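Local coordinates for periplasmic binding protein/LacI transcriptional regulator (Burkholderia graminis C4D1M, PDB 5HQJ), which binds D-arabinose and probably serves as the sugar-capturing solute-binding protein of an ABC transporter, at residues I29-I34 with A56-Q61; V153-G158 with G213-S218. All blocks are in the same frame, centred on the assembly; numbering follows the deposited sequence.

Contact 1. Residues I29-I34 with A56-Q61; sequences ISVAVI and AGVKYQ
V31 and Q61, with 69 Å² of each buried across the contact, sit where strands 30-34 and 59-61 run parallel, their axes approaching to 4.8 Å at an angle of 20°. V31 is gripped through both of its backbone polar atoms: its N donates to K59 O at 3.0 Å, and its O accepts from Q61 N at 3.0 Å. Q61 is held in the same way, since its O accepts from V33 N at 2.8 Å. At the other end K59 N donates to I29 O. On the face shared by V31 and Y60, V31 CG2 lies between its own N and carbonyl carbon (chi1 -61°), a position from which it meets V58 CG2 at 4.0 Å and the edge of the Y60 ring. V33 CG2 reaches the same ring edge, 3.5 Å from Y60 CE1, while the phenol hydroxyl is bonded to N46 of helix 42-56. On the other face, Q61 CG leans on A32 CB at 4.0 Å, its OE1 weakly bonded to R83, and K59 CG packs 3.4 Å from S30 OG. The helix ends in a Schellman motif at G57, and strand 30-34, helix 42-56 and strand 59-62 form a beta-alpha-beta unit at the margin of the parallel sheet.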
# COMPACT_ATOMS: atom_id res chain seq x y z
N ILE A 29 -14.08 -22.58 11.84
CA ILE A 29 -12.94 -21.98 11.17
C ILE A 29 -12.67 -20.60 11.72
O ILE A 29 -13.58 -19.79 11.91
CB ILE A 29 -13.12 -21.87 9.66
CG1 ILE A 29 -13.28 -23.26 9.05
CG2 ILE A 29 -11.91 -21.18 9.00
CD1 ILE A 29 -13.59 -23.25 7.55
N SER A 30 -11.40 -20.35 11.97
CA SER A 30 -10.94 -19.11 12.56
C SER A 30 -9.84 -18.55 11.68
O SER A 30 -8.84 -19.24 11.41
CB SER A 30 -10.43 -19.34 13.98
OG SER A 30 -10.33 -18.13 14.70
N VAL A 31 -10.03 -17.31 11.24
CA VAL A 31 -9.06 -16.59 10.42
C VAL A 31 -8.78 -15.22 11.00
O VAL A 31 -9.65 -14.57 11.56
CB VAL A 31 -9.54 -16.44 8.95
CG1 VAL A 31 -9.73 -17.82 8.34
CG2 VAL A 31 -10.82 -15.59 8.83
N ALA A 32 -7.55 -14.79 10.82
CA ALA A 32 -7.06 -13.53 11.32
C ALA A 32 -6.41 -12.74 10.18
O ALA A 32 -5.68 -13.32 9.38
CB ALA A 32 -6.08 -13.76 12.46
N VAL A 33 -6.71 -11.44 10.12
CA VAL A 33 -6.11 -10.57 9.13
C VAL A 33 -5.42 -9.40 9.81
O VAL A 33 -5.99 -8.76 10.71
CB VAL A 33 -7.16 -10.06 8.13
CG1 VAL A 33 -6.48 -9.28 7.03
CG2 VAL A 33 -7.93 -11.21 7.53
N ILE A 34 -4.19 -9.13 9.37
CA ILE A 34 -3.28 -8.20 10.04
C ILE A 34 -2.87 -7.10 9.09
O ILE A 34 -2.22 -7.40 8.07
CB ILE A 34 -1.97 -8.92 10.54
CG1 ILE A 34 -2.33 -10.13 11.40
CG2 ILE A 34 -1.03 -7.94 11.30
CD1 ILE A 34 -1.17 -11.06 11.70
N ALA A 56 -18.73 -16.45 4.35
CA ALA A 56 -18.24 -17.81 4.48
C ALA A 56 -18.76 -18.44 5.76
O ALA A 56 -18.71 -19.66 5.94
CB ALA A 56 -16.72 -17.82 4.45
N GLY A 57 -19.26 -17.62 6.67
CA GLY A 57 -19.69 -18.10 7.97
C GLY A 57 -18.59 -18.49 8.94
O GLY A 57 -18.81 -19.30 9.85
N VAL A 58 -17.40 -17.92 8.77
CA VAL A 58 -16.28 -18.26 9.64
C VAL A 58 -16.05 -17.16 10.69
O VAL A 58 -16.53 -16.03 10.54
CB VAL A 58 -14.99 -18.49 8.83
CG1 VAL A 58 -15.28 -19.40 7.67
CG2 VAL A 58 -14.41 -17.17 8.33
N LYS A 59 -15.33 -17.53 11.74
CA LYS A 59 -14.88 -16.58 12.75
C LYS A 59 -13.77 -15.75 12.14
O LYS A 59 -12.89 -16.28 11.47
CB LYS A 59 -14.39 -17.32 14.01
CG LYS A 59 -13.38 -16.55 14.86
CD LYS A 59 -13.96 -15.26 15.46
CE LYS A 59 -12.89 -14.44 16.17
NZ LYS A 59 -13.36 -13.05 16.45
N TYR A 60 -13.82 -14.44 12.39
CA TYR A 60 -12.90 -13.50 11.80
C TYR A 60 -12.38 -12.54 12.87
O TYR A 60 -13.17 -12.04 13.67
CB TYR A 60 -13.61 -12.73 10.68
CG TYR A 60 -12.86 -11.51 10.17
CD1 TYR A 60 -11.78 -11.63 9.31
CD2 TYR A 60 -13.24 -10.23 10.56
CE1 TYR A 60 -11.10 -10.52 8.86
CE2 TYR A 60 -12.57 -9.11 10.11
CZ TYR A 60 -11.50 -9.26 9.27
OH TYR A 60 -10.81 -8.15 8.80
N GLN A 61 -11.06 -12.31 12.89
CA GLN A 61 -10.50 -11.19 13.66
C GLN A 61 -9.54 -10.33 12.85
O GLN A 61 -8.73 -10.79 12.02
CB GLN A 61 -9.78 -11.69 14.93
CG GLN A 61 -9.22 -13.05 14.76
CD GLN A 61 -8.42 -13.54 15.96
OE1 GLN A 61 -8.12 -12.78 16.88
NE2 GLN A 61 -8.08 -14.82 15.94

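Contact 2. Residues V153-G158 with G213-S218. With 64K (alpha-D-arabinopyranose), chain B.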
# COMPACT_ATOMS: atom_id res chain seq x y z
N VAL A 153 12.09 16.38 -10.26
CA VAL A 153 11.03 15.74 -9.50
C VAL A 153 11.50 15.19 -8.17
O VAL A 153 12.69 14.90 -7.98
CB VAL A 153 10.39 14.58 -10.30
CG1 VAL A 153 9.76 15.11 -11.58
CG2 VAL A 153 11.37 13.47 -10.58
N ALA A 154 10.57 15.05 -7.25
CA ALA A 154 10.81 14.48 -5.91
C ALA A 154 9.88 13.31 -5.65
O ALA A 154 8.77 13.24 -6.19
CB ALA A 154 10.64 15.53 -4.81
N ILE A 155 10.36 12.36 -4.85
CA ILE A 155 9.62 11.17 -4.47
C ILE A 155 9.51 11.12 -2.96
O ILE A 155 10.52 11.19 -2.24
CB ILE A 155 10.33 9.86 -4.98
CG1 ILE A 155 10.57 9.91 -6.47
CG2 ILE A 155 9.50 8.60 -4.50
CD1 ILE A 155 11.36 8.69 -6.99
N ILE A 156 8.27 11.04 -2.48
CA ILE A 156 7.94 11.01 -1.04
C ILE A 156 7.43 9.63 -0.73
O ILE A 156 6.44 9.18 -1.35
CB ILE A 156 6.90 12.09 -0.66
CG1 ILE A 156 7.32 13.47 -1.19
CG2 ILE A 156 6.68 12.10 0.82
CD1 ILE A 156 8.66 13.96 -0.72
N THR A 157 8.07 8.93 0.21
CA THR A 157 7.64 7.59 0.55
C THR A 157 7.21 7.52 1.99
O THR A 157 7.17 8.54 2.68
CB THR A 157 8.75 6.56 0.19
OG1 THR A 157 8.20 5.25 0.38
CG2 THR A 157 10.07 6.76 1.00
N GLY A 158 6.90 6.30 2.45
CA GLY A 158 6.45 6.10 3.82
C GLY A 158 7.58 5.58 4.66
O GLY A 158 8.61 6.23 4.81
N GLY A 213 7.65 18.28 -10.53
CA GLY A 213 6.76 17.21 -10.14
C GLY A 213 7.06 16.56 -8.80
O GLY A 213 8.20 16.52 -8.34
N ILE A 214 6.03 15.98 -8.18
CA ILE A 214 6.16 15.16 -6.99
C ILE A 214 5.38 13.86 -7.13
O ILE A 214 4.21 13.85 -7.53
CB ILE A 214 5.66 15.87 -5.71
CG1 ILE A 214 6.38 17.19 -5.52
CG2 ILE A 214 5.80 14.93 -4.48
CD1 ILE A 214 5.84 18.04 -4.31
N PHE A 215 6.00 12.78 -6.73
CA PHE A 215 5.34 11.47 -6.58
C PHE A 215 5.14 11.14 -5.10
O PHE A 215 6.14 11.16 -4.34
CB PHE A 215 6.18 10.32 -7.11
CG PHE A 215 6.58 10.41 -8.55
CD1 PHE A 215 7.71 11.12 -8.94
CD2 PHE A 215 5.91 9.66 -9.54
CE1 PHE A 215 8.12 11.15 -10.28
CE2 PHE A 215 6.32 9.71 -10.85
CZ PHE A 215 7.43 10.43 -11.22
N GLY A 216 3.93 10.80 -4.71
CA GLY A 216 3.68 10.27 -3.38
C GLY A 216 3.38 8.79 -3.54
O GLY A 216 2.37 8.45 -4.16
N VAL A 217 4.27 7.91 -3.10
CA VAL A 217 4.11 6.49 -3.33
C VAL A 217 3.44 5.77 -2.14
O VAL A 217 3.23 4.54 -2.20
CB VAL A 217 5.45 5.78 -3.66
CG1 VAL A 217 5.98 6.31 -5.01
CG2 VAL A 217 6.49 5.86 -2.48
N SER A 218 3.15 6.50 -1.06
CA SER A 218 2.42 5.96 0.09
C SER A 218 1.19 6.84 0.39
O SER A 218 1.04 7.90 -0.17
CB SER A 218 3.34 5.87 1.31
OG SER A 218 3.62 7.15 1.80
O2 64K B . -0.12 -0.26 -0.24
C2 64K B . 0.29 0.69 0.80
C3 64K B . -0.62 1.88 0.69
O3 64K B . -0.23 2.64 -0.43
C4 64K B . -0.49 2.80 1.90
O4 64K B . 0.79 3.46 1.94
C5 64K B . -0.62 2.03 3.13
O5 64K B . 0.46 1.07 3.20
C1 64K B . 0.17 0.05 2.15
O1 64K B . 1.10 -0.95 2.25
O HOH W 1 3.93 9.18 0.08
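F215, with 80 Å² buried by the facing segment, packs its ring along V153 and I155 of the neighbouring parallel strand. Its CE1 lies 4.0 Å from V153 CG2, which comes in at the ring edge, and its CD1 lies 4.0 Å from I155 CG1, which approaches obliquely. With CG anti to its own carbonyl carbon (chi1 -58°), the ring runs back toward V153, and A154 O also lies at its edge, in the ring plane. Helix 163-176 touches this face through I172. On the other face I156 CG1 meets I214 CG2 at 3.9 Å, beneath helix 194-207.

The backbone evidence for a regular ladder is equally direct: A154 N donates to G213 O, F215 N to A154 O, and I156 N to F215 O at 2.8 Å, the last nearly straight at 173°. V217 N to I156 O, 3.1 Å, closes the series.

Beyond that bond comes a less regular, though still buried, end, where one water replaces a direct strand bond. It gives a hydrogen to I156 O and accepts one from S218 N at 3.0 Å. I156 O thus holds two donors, V217 N and the water. T157 still touches V217, but G158 N and S218 OG, 3.5 Å apart, are poorly angled for a bond; the serine hydroxyl is instead bonded to D192. S218 CA makes a van der Waals contact, 3.5 Å, with O4 of the bound arabinopyranose, whose hydrogen bonds come from other residues, among them Q219 N. The chemistry therefore changes along the strands, from apolar packing to a water-bridged end lining the sugar pocket.

Contacts 1 and 2 belong to the two different beta sheets of this periplasmic binding protein, on opposite sides of the chain's centre; their own centres are 35 Å apart and their nearest atoms about 16 Å, so neither touches the other. Each pairs the strand that comes first in the chain in its sheet with a parallel neighbour, but contact 1 uses an outermost strand, 59-62, whereas contact 2 joins two interior strands. The sugar lies between the sheets. Contact 2 touches it through S218. In contact 1 the side chain of V33 is about 12 Å from the bound alpha-D-arabinopyranose. The sugar is hydrogen-bonded to D116, N164, R168, Q219, D247 and Q267, as expected for a pocket between two lobes.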